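Probable secreted solute-binding lipoprotein (Streptomyces coelicolor, PDB 3I3V) probably binds a solute outside the cell membrane and passes it to a membrane transporter, as other bacterial extracellular solute-binding lipoproteins do. Local coordinates at residues T19-L27 against R318-D326; T234-A242 against K254-T263. All coordinates share one frame; numbering follows the deposited sequence.

Interaction 1: residues T19-L27 against R318-D326; sequences TAPGSPTYL and RFVTESGRD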
loop_
_atom_site.group_PDB
_atom_site.type_symbol
_atom_site.label_atom_id
_atom_site.label_comp_id
_atom_site.label_asym_id
_atom_site.label_seq_id
_atom_site.Cartn_x
_atom_site.Cartn_y
_atom_site.Cartn_z
ATOM N N THR C 19 32.556 52.396 1.903
ATOM C CA THR C 19 31.777 53.408 1.190
ATOM C C THR C 19 30.956 52.909 0.006
ATOM O O THR C 19 29.982 53.548 -0.389
ATOM C CB THR C 19 32.688 54.545 0.675
ATOM O OG1 THR C 19 33.642 54.012 -0.260
ATOM C CG2 THR C 19 33.430 55.198 1.838
ATOM N N ALA C 20 31.347 51.781 -0.571
ATOM C CA ALA C 20 30.623 51.254 -1.718
ATOM C C ALA C 20 29.149 51.010 -1.384
ATOM O O ALA C 20 28.811 50.595 -0.280
ATOM C CB ALA C 20 31.276 49.972 -2.184
ATOM N N PRO C 21 28.246 51.292 -2.332
ATOM C CA PRO C 21 26.813 51.078 -2.094
ATOM C C PRO C 21 26.534 49.598 -1.820
ATOM O O PRO C 21 27.105 48.716 -2.473
ATOM C CB PRO C 21 26.171 51.558 -3.394
ATOM C CG PRO C 21 27.125 52.621 -3.865
ATOM C CD PRO C 21 28.468 51.985 -3.613
ATOM N N GLY C 22 25.646 49.336 -0.862
ATOM C CA GLY C 22 25.324 47.968 -0.499
ATOM C C GLY C 22 26.214 47.431 0.617
ATOM O O GLY C 22 25.972 46.341 1.136
ATOM N N SER C 23 27.250 48.185 0.983
ATOM C CA SER C 23 28.162 47.769 2.040
ATOM C C SER C 23 27.456 47.438 3.350
ATOM O O SER C 23 27.725 46.398 3.944
ATOM C CB SER C 23 29.217 48.850 2.303
ATOM O OG SER C 23 30.157 48.934 1.242
ATOM N N PRO C 24 26.551 48.319 3.828
ATOM C CA PRO C 24 25.836 48.060 5.085
ATOM C C PRO C 24 25.134 46.706 5.085
ATOM O O PRO C 24 25.265 45.920 6.016
ATOM C CB PRO C 24 24.840 49.220 5.165
ATOM C CG PRO C 24 25.566 50.338 4.444
ATOM C CD PRO C 24 26.134 49.609 3.244
ATOM N N THR C 25 24.383 46.433 4.031
ATOM C CA THR C 25 23.670 45.173 3.938
ATOM C C THR C 25 24.603 43.985 3.696
ATOM O O THR C 25 24.276 42.854 4.085
ATOM C CB THR C 25 22.616 45.247 2.849
ATOM O OG1 THR C 25 21.822 46.421 3.064
ATOM C CG2 THR C 25 21.722 44.024 2.896
ATOM N N TYR C 26 25.760 44.223 3.067
ATOM C CA TYR C 26 26.703 43.130 2.845
ATOM C C TYR C 26 27.266 42.691 4.189
ATOM O O TYR C 26 27.342 41.505 4.476
ATOM C CB TYR C 26 27.870 43.548 1.945
ATOM C CG TYR C 26 28.916 42.457 1.845
ATOM C CD1 TYR C 26 28.628 41.250 1.226
ATOM C CD2 TYR C 26 30.175 42.618 2.415
ATOM C CE1 TYR C 26 29.569 40.224 1.174
ATOM C CE2 TYR C 26 31.124 41.602 2.373
ATOM C CZ TYR C 26 30.819 40.407 1.751
ATOM O OH TYR C 26 31.767 39.398 1.700
ATOM N N LEU C 27 27.667 43.651 5.014
ATOM C CA LEU C 27 28.210 43.320 6.320
ATOM C C LEU C 27 27.195 42.510 7.137
ATOM O O LEU C 27 27.539 41.480 7.716
ATOM C CB LEU C 27 28.641 44.603 7.051
ATOM C CG LEU C 27 29.843 45.309 6.380
ATOM C CD1 LEU C 27 30.204 46.555 7.131
ATOM C CD2 LEU C 27 31.051 44.379 6.342
ATOM N N ARG C 318 16.849 41.607 1.219
ATOM C CA ARG C 318 17.409 42.606 2.128
ATOM C C ARG C 318 18.185 43.648 1.324
ATOM O O ARG C 318 18.090 44.849 1.592
ATOM C CB ARG C 318 18.339 41.964 3.168
ATOM C CG ARG C 318 17.621 41.211 4.282
ATOM C CD ARG C 318 18.569 40.887 5.438
ATOM N NE ARG C 318 17.911 40.993 6.743
ATOM C CZ ARG C 318 17.041 40.110 7.237
ATOM N NH1 ARG C 318 16.708 39.024 6.543
ATOM N NH2 ARG C 318 16.496 40.321 8.431
ATOM N N PHE C 319 18.965 43.191 0.345
ATOM C CA PHE C 319 19.723 44.119 -0.481
ATOM C C PHE C 319 18.761 45.078 -1.157
ATOM O O PHE C 319 19.010 46.278 -1.214
ATOM C CB PHE C 319 20.558 43.369 -1.525
ATOM C CG PHE C 319 21.873 42.890 -0.993
ATOM C CD1 PHE C 319 22.916 43.793 -0.778
ATOM C CD2 PHE C 319 22.049 41.556 -0.629
ATOM C CE1 PHE C 319 24.108 43.377 -0.207
ATOM C CE2 PHE C 319 23.239 41.127 -0.054
ATOM C CZ PHE C 319 24.272 42.036 0.162
ATOM N N VAL C 320 17.655 44.535 -1.643
ATOM C CA VAL C 320 16.618 45.317 -2.310
ATOM C C VAL C 320 15.899 46.275 -1.351
ATOM O O VAL C 320 15.856 47.477 -1.578
ATOM C CB VAL C 320 15.565 44.384 -2.930
ATOM C CG1 VAL C 320 14.410 45.196 -3.494
ATOM C CG2 VAL C 320 16.205 43.533 -4.017
ATOM N N THR C 321 15.361 45.716 -0.272
ATOM C CA THR C 321 14.600 46.451 0.734
ATOM C C THR C 321 15.384 47.380 1.648
ATOM O O THR C 321 15.019 48.539 1.813
ATOM C CB THR C 321 13.802 45.464 1.622
ATOM O OG1 THR C 321 12.779 44.836 0.834
ATOM C CG2 THR C 321 13.157 46.180 2.788
ATOM N N GLU C 322 16.451 46.866 2.247
ATOM C CA GLU C 322 17.265 47.644 3.171
ATOM C C GLU C 322 18.324 48.536 2.518
ATOM O O GLU C 322 18.679 49.585 3.059
ATOM C CB GLU C 322 17.932 46.695 4.181
ATOM C CG GLU C 322 16.945 45.729 4.833
ATOM C CD GLU C 322 17.587 44.831 5.872
ATOM O OE1 GLU C 322 16.902 43.911 6.374
ATOM O OE2 GLU C 322 18.773 45.043 6.192
ATOM N N SER C 323 18.825 48.136 1.356
ATOM C CA SER C 323 19.840 48.933 0.684
ATOM C C SER C 323 19.335 49.646 -0.570
ATOM O O SER C 323 19.984 50.569 -1.062
ATOM C CB SER C 323 21.035 48.054 0.324
ATOM O OG SER C 323 22.127 48.842 -0.115
ATOM N N GLY C 324 18.183 49.220 -1.084
ATOM C CA GLY C 324 17.634 49.832 -2.285
ATOM C C GLY C 324 18.464 49.526 -3.522
ATOM O O GLY C 324 18.641 50.378 -4.399
ATOM N N ARG C 325 18.966 48.296 -3.592
ATOM C CA ARG C 325 19.794 47.847 -4.703
ATOM C C ARG C 325 18.978 47.146 -5.770
ATOM O O ARG C 325 18.054 46.381 -5.459
ATOM C CB ARG C 325 20.838 46.843 -4.212
ATOM C CG ARG C 325 21.845 47.371 -3.228
ATOM C CD ARG C 325 23.129 47.789 -3.908
ATOM N NE ARG C 325 23.036 49.079 -4.581
ATOM C CZ ARG C 325 22.612 50.201 -4.003
ATOM N NH1 ARG C 325 22.223 50.195 -2.736
ATOM N NH2 ARG C 325 22.614 51.340 -4.686
ATOM N N ASP C 326 19.317 47.401 -7.026
ATOM C CA ASP C 326 18.656 46.706 -8.116
ATOM C C ASP C 326 19.517 45.445 -8.200
ATOM O O ASP C 326 20.737 45.513 -8.004
ATOM C CB ASP C 326 18.741 47.507 -9.411
ATOM C CG ASP C 326 18.017 48.839 -9.323
ATOM O OD1 ASP C 326 16.828 48.846 -8.916
ATOM O OD2 ASP C 326 18.635 49.869 -9.668
HETATM O O HOH W 1 20.737 46.465 5.786
HETATM O O HOH W 2 22.972 48.859 2.531
#

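Interaction 2: residues T234-A242 against K254-T263; sequences TTQFNTEEA and KVPEKVAGHT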
loop_
_atom_site.group_PDB
_atom_site.type_symbol
_atom_site.label_atom_id
_atom_site.label_comp_id
_atom_site.label_asym_id
_atom_site.label_seq_id
_atom_site.Cartn_x
_atom_site.Cartn_y
_atom_site.Cartn_z
ATOM N N THR C 234 22.000 66.943 -10.363
ATOM C CA THR C 234 21.433 66.537 -9.087
ATOM C C THR C 234 20.858 67.727 -8.313
ATOM O O THR C 234 19.808 67.617 -7.684
ATOM C CB THR C 234 22.506 65.833 -8.243
ATOM O OG1 THR C 234 22.655 64.489 -8.712
ATOM C CG2 THR C 234 22.138 65.838 -6.764
ATOM N N THR C 235 21.544 68.861 -8.361
ATOM C CA THR C 235 21.071 70.045 -7.665
ATOM C C THR C 235 19.826 70.618 -8.332
ATOM O O THR C 235 18.810 70.816 -7.677
ATOM C CB THR C 235 22.164 71.147 -7.603
ATOM O OG1 THR C 235 23.090 70.846 -6.553
ATOM C CG2 THR C 235 21.547 72.508 -7.338
ATOM N N GLN C 236 19.910 70.880 -9.635
ATOM C CA GLN C 236 18.785 71.453 -10.375
ATOM C C GLN C 236 17.472 70.709 -10.183
ATOM O O GLN C 236 16.417 71.329 -10.063
ATOM C CB GLN C 236 19.108 71.541 -11.868
ATOM C CG GLN C 236 20.088 72.646 -12.205
ATOM C CD GLN C 236 20.290 72.833 -13.697
ATOM O OE1 GLN C 236 21.064 73.687 -14.121
ATOM N NE2 GLN C 236 19.597 72.037 -14.497
ATOM N N PHE C 237 17.531 69.383 -10.150
ATOM C CA PHE C 237 16.318 68.600 -9.966
ATOM C C PHE C 237 15.828 68.602 -8.510
ATOM O O PHE C 237 14.627 68.694 -8.262
ATOM C CB PHE C 237 16.536 67.165 -10.450
ATOM C CG PHE C 237 15.273 66.351 -10.505
ATOM C CD1 PHE C 237 14.788 65.708 -9.369
ATOM C CD2 PHE C 237 14.555 66.248 -11.689
ATOM C CE1 PHE C 237 13.606 64.972 -9.416
ATOM C CE2 PHE C 237 13.377 65.519 -11.746
ATOM C CZ PHE C 237 12.900 64.877 -10.605
ATOM N N ASN C 238 16.756 68.513 -7.558
ATOM C CA ASN C 238 16.402 68.492 -6.136
ATOM C C ASN C 238 15.788 69.775 -5.606
ATOM O O ASN C 238 14.951 69.733 -4.715
ATOM C CB ASN C 238 17.618 68.111 -5.295
ATOM C CG ASN C 238 17.963 66.655 -5.438
ATOM O OD1 ASN C 238 17.290 65.927 -6.173
ATOM N ND2 ASN C 238 19.005 66.210 -4.741
ATOM N N THR C 239 16.211 70.912 -6.145
ATOM C CA THR C 239 15.661 72.199 -5.733
ATOM C C THR C 239 14.489 72.525 -6.661
ATOM O O THR C 239 13.879 73.593 -6.578
ATOM C CB THR C 239 16.707 73.330 -5.832
ATOM O OG1 THR C 239 17.175 73.436 -7.182
ATOM C CG2 THR C 239 17.884 73.051 -4.900
ATOM N N GLU C 240 14.192 71.589 -7.555
ATOM C CA GLU C 240 13.098 71.735 -8.492
ATOM C C GLU C 240 13.239 72.915 -9.444
ATOM O O GLU C 240 12.293 73.681 -9.638
ATOM C CB GLU C 240 11.768 71.831 -7.739
ATOM C CG GLU C 240 11.416 70.580 -6.953
ATOM C CD GLU C 240 10.080 70.690 -6.247
ATOM O OE1 GLU C 240 9.923 71.606 -5.417
ATOM O OE2 GLU C 240 9.185 69.863 -6.518
ATOM N N GLU C 241 14.425 73.065 -10.029
ATOM C CA GLU C 241 14.659 74.124 -11.004
ATOM C C GLU C 241 14.496 73.505 -12.398
ATOM O O GLU C 241 14.289 74.208 -13.384
ATOM C CB GLU C 241 16.058 74.725 -10.834
ATOM C CG GLU C 241 16.252 75.457 -9.510
ATOM C CD GLU C 241 15.238 76.583 -9.293
ATOM O OE1 GLU C 241 15.097 77.447 -10.189
ATOM O OE2 GLU C 241 14.588 76.610 -8.224
ATOM N N ALA C 242 14.596 72.181 -12.462
ATOM C CA ALA C 242 14.418 71.442 -13.714
ATOM C C ALA C 242 13.440 70.325 -13.373
ATOM O O ALA C 242 13.473 69.795 -12.271
ATOM C CB ALA C 242 15.742 70.870 -14.203
ATOM N N LYS C 254 18.405 59.362 -3.651
ATOM C CA LYS C 254 18.802 60.502 -2.829
ATOM C C LYS C 254 17.981 61.756 -3.101
ATOM O O LYS C 254 18.332 62.838 -2.629
ATOM C CB LYS C 254 20.291 60.825 -3.035
ATOM C CG LYS C 254 21.276 59.678 -2.714
ATOM C CD LYS C 254 22.719 60.133 -2.949
ATOM C CE LYS C 254 23.709 58.972 -3.096
ATOM N NZ LYS C 254 23.975 58.249 -1.826
ATOM N N VAL C 255 16.901 61.612 -3.867
ATOM C CA VAL C 255 16.023 62.739 -4.185
ATOM C C VAL C 255 15.215 63.088 -2.936
ATOM O O VAL C 255 14.518 62.236 -2.383
ATOM C CB VAL C 255 15.034 62.385 -5.341
ATOM C CG1 VAL C 255 14.020 63.498 -5.526
ATOM C CG2 VAL C 255 15.793 62.174 -6.643
ATOM N N PRO C 256 15.310 64.344 -2.467
ATOM C CA PRO C 256 14.583 64.798 -1.280
ATOM C C PRO C 256 13.141 64.312 -1.279
ATOM O O PRO C 256 12.376 64.600 -2.195
ATOM C CB PRO C 256 14.696 66.308 -1.378
ATOM C CG PRO C 256 16.081 66.470 -1.910
ATOM C CD PRO C 256 16.131 65.438 -3.015
ATOM N N GLU C 257 12.785 63.568 -0.239
ATOM C CA GLU C 257 11.449 62.999 -0.088
ATOM C C GLU C 257 10.285 63.931 -0.445
ATOM O O GLU C 257 9.279 63.484 -1.007
ATOM C CB GLU C 257 11.290 62.466 1.337
ATOM C CG GLU C 257 10.075 62.971 2.085
ATOM C CD GLU C 257 9.833 62.182 3.350
ATOM O OE1 GLU C 257 10.696 62.213 4.256
ATOM O OE2 GLU C 257 8.779 61.520 3.433
ATOM N N LYS C 258 10.407 65.212 -0.110
ATOM C CA LYS C 258 9.356 66.174 -0.432
ATOM C C LYS C 258 9.178 66.210 -1.952
ATOM O O LYS C 258 8.056 66.192 -2.460
ATOM C CB LYS C 258 9.736 67.567 0.076
ATOM C CG LYS C 258 9.924 67.646 1.578
ATOM C CD LYS C 258 8.593 67.573 2.316
ATOM C CE LYS C 258 7.787 68.865 2.171
ATOM N NZ LYS C 258 7.469 69.204 0.751
ATOM N N VAL C 259 10.302 66.258 -2.665
ATOM C CA VAL C 259 10.315 66.289 -4.123
ATOM C C VAL C 259 9.916 64.936 -4.705
ATOM O O VAL C 259 9.127 64.870 -5.645
ATOM C CB VAL C 259 11.719 66.638 -4.655
ATOM C CG1 VAL C 259 11.690 66.732 -6.174
ATOM C CG2 VAL C 259 12.205 67.935 -4.036
ATOM N N ALA C 260 10.470 63.863 -4.145
ATOM C CA ALA C 260 10.179 62.504 -4.598
ATOM C C ALA C 260 8.698 62.167 -4.477
ATOM O O ALA C 260 8.171 61.370 -5.254
ATOM C CB ALA C 260 11.002 61.498 -3.794
ATOM N N GLY C 261 8.033 62.766 -3.492
ATOM C CA GLY C 261 6.616 62.509 -3.295
ATOM C C GLY C 261 5.798 62.663 -4.565
ATOM O O GLY C 261 4.933 61.832 -4.860
ATOM N N HIS C 262 6.067 63.728 -5.315
ATOM C CA HIS C 262 5.359 63.982 -6.564
ATOM C C HIS C 262 6.243 63.810 -7.802
ATOM O O HIS C 262 6.196 64.617 -8.731
ATOM C CB HIS C 262 4.718 65.385 -6.553
ATOM C CG HIS C 262 5.655 66.498 -6.182
ATOM N ND1 HIS C 262 5.534 67.206 -5.007
ATOM C CD2 HIS C 262 6.685 67.063 -6.855
ATOM C CE1 HIS C 262 6.445 68.165 -4.975
ATOM N NE2 HIS C 262 7.155 68.101 -6.085
ATOM N N THR C 263 7.054 62.753 -7.801
ATOM C CA THR C 263 7.926 62.439 -8.928
ATOM C C THR C 263 7.530 61.070 -9.476
ATOM O O THR C 263 7.187 60.157 -8.728
ATOM C CB THR C 263 9.437 62.437 -8.517
ATOM O OG1 THR C 263 9.884 63.783 -8.324
ATOM C CG2 THR C 263 10.305 61.799 -9.604
#

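Interaction 1: residues T19-L27 against R318-D326
Thr25 fits as a knob into a hole formed by Arg318, Phe319, Glu322 and Ser323, where the first turn of helix 23-36 packs against the last turns of helix 313-323 in this solute-binding protein fold. The two short helical segments cross at 129°, with their axes 9.5 Å apart at closest approach. The branches of Thr25 divide the work. CG2 stands over one face of the Phe319 ring, a CH-pi contact 3.9 Å from the ring centroid and only 12° off the normal. With chi1 at -51°, OG1 lies beside the backbone N instead and comes within 3.3 Å of Ser323 CB. There it bonds two waters, one that donates to Glu322 OE2 and another shared with Ser323 OG, so the polar link between the helices runs through solvent. The other carboxylate oxygen, Glu322 OE1, forms a salt bridge to Arg318 NE at 3.1 Å. At the edge of the Phe319 ring, CE1 meets Gly22 O at 3.8 Å; that carbonyl also accepts the backbone N-H of Tyr26. Tyr121 and Phe122 add edge-to-face contacts to the same ring, while the Tyr26 hydroxyl turns elsewhere, to Asn44. Gly22 is the N-cap residue and belongs to a type II turn from Ala20 to Ser23; a side chain there would jam against the carbonyl of Pro21 and press on Arg325 CD. The Arg325 chain, bent at chi2 and chi3, brings its guanidinium under Pro21, whose CB sits 3.8 Å above the centre of one face. In the plane of that group, Arg325 NH1 donates to Ser323 OG at 3.0 Å.

Interaction 2: residues T234-A242 against K254-T263
Glu240 meets the His262 ring at its edge, carboxylate and imidazole nearly coplanar at 24°, while Val259 O lies 3.5 Å above one face of that ring, toward its rim. His262 NE2 donates to Glu240 OE2 over 2.7 Å, within the ring plane and almost straight at 172°. The His262 side chain takes the position between its backbone N and carbonyl carbon (chi1 51°), which folds the ring back over the end of helix 257-261. The Phe237 ring also works through its edge: near its plane lie Val255 CG1, 4.2 Å from Phe237 CE1, and Thr263 OG1, 3.9 Å from Phe237 CZ. Asn238 and Pro256 cross at about a right angle, and Pro256 CD rests over one face of the Asn238 amide, 3.3 Å from Asn238 CG. Val259 plugs the middle, its CG2 at 3.4 Å from Asn238 O and its CG1 at 3.9 Å from Glu240 CG. Helix 230-238 closes in a Schellman motif at Glu240, whose side chain extends past Val259 to reach the histidine. Cutting Glu240 back to an alanine would take away the acceptor of His262 NE2, and the imidazole would probably be set free to turn while the Val259 methyls lose their cover. A carboxylate so close and so well aligned would be expected to stabilise the protonated, positively charged form of His262, giving this otherwise largely apolar contact one strongly polar tie.

Interaction 2 is nested along the chain inside the long loop that interaction 1 closes. Their centres are about 22 Å apart and their nearest atoms about 7 Å, without touching. The mixed sheet built round strand 122-131 relates them: strand 326-327, which follows helix 313-323, pairs antiparallel with it, as do strands 242-246 and 263-266 from interaction 2. Between the segments of interaction 2, helix 249-252 reaches back to interaction 1, Ser249 bonding Asp326. Interaction 1 thus joins helix 23-36, which follows strand 9-14 of the four-stranded sheet, to a helix leading into the other, consistent with the two-lobed architecture of solute-binding proteins; interaction 2 packs the end of helix 230-238 and the turn after it against residues 254-263, beside strands of the 122-131 sheet alone.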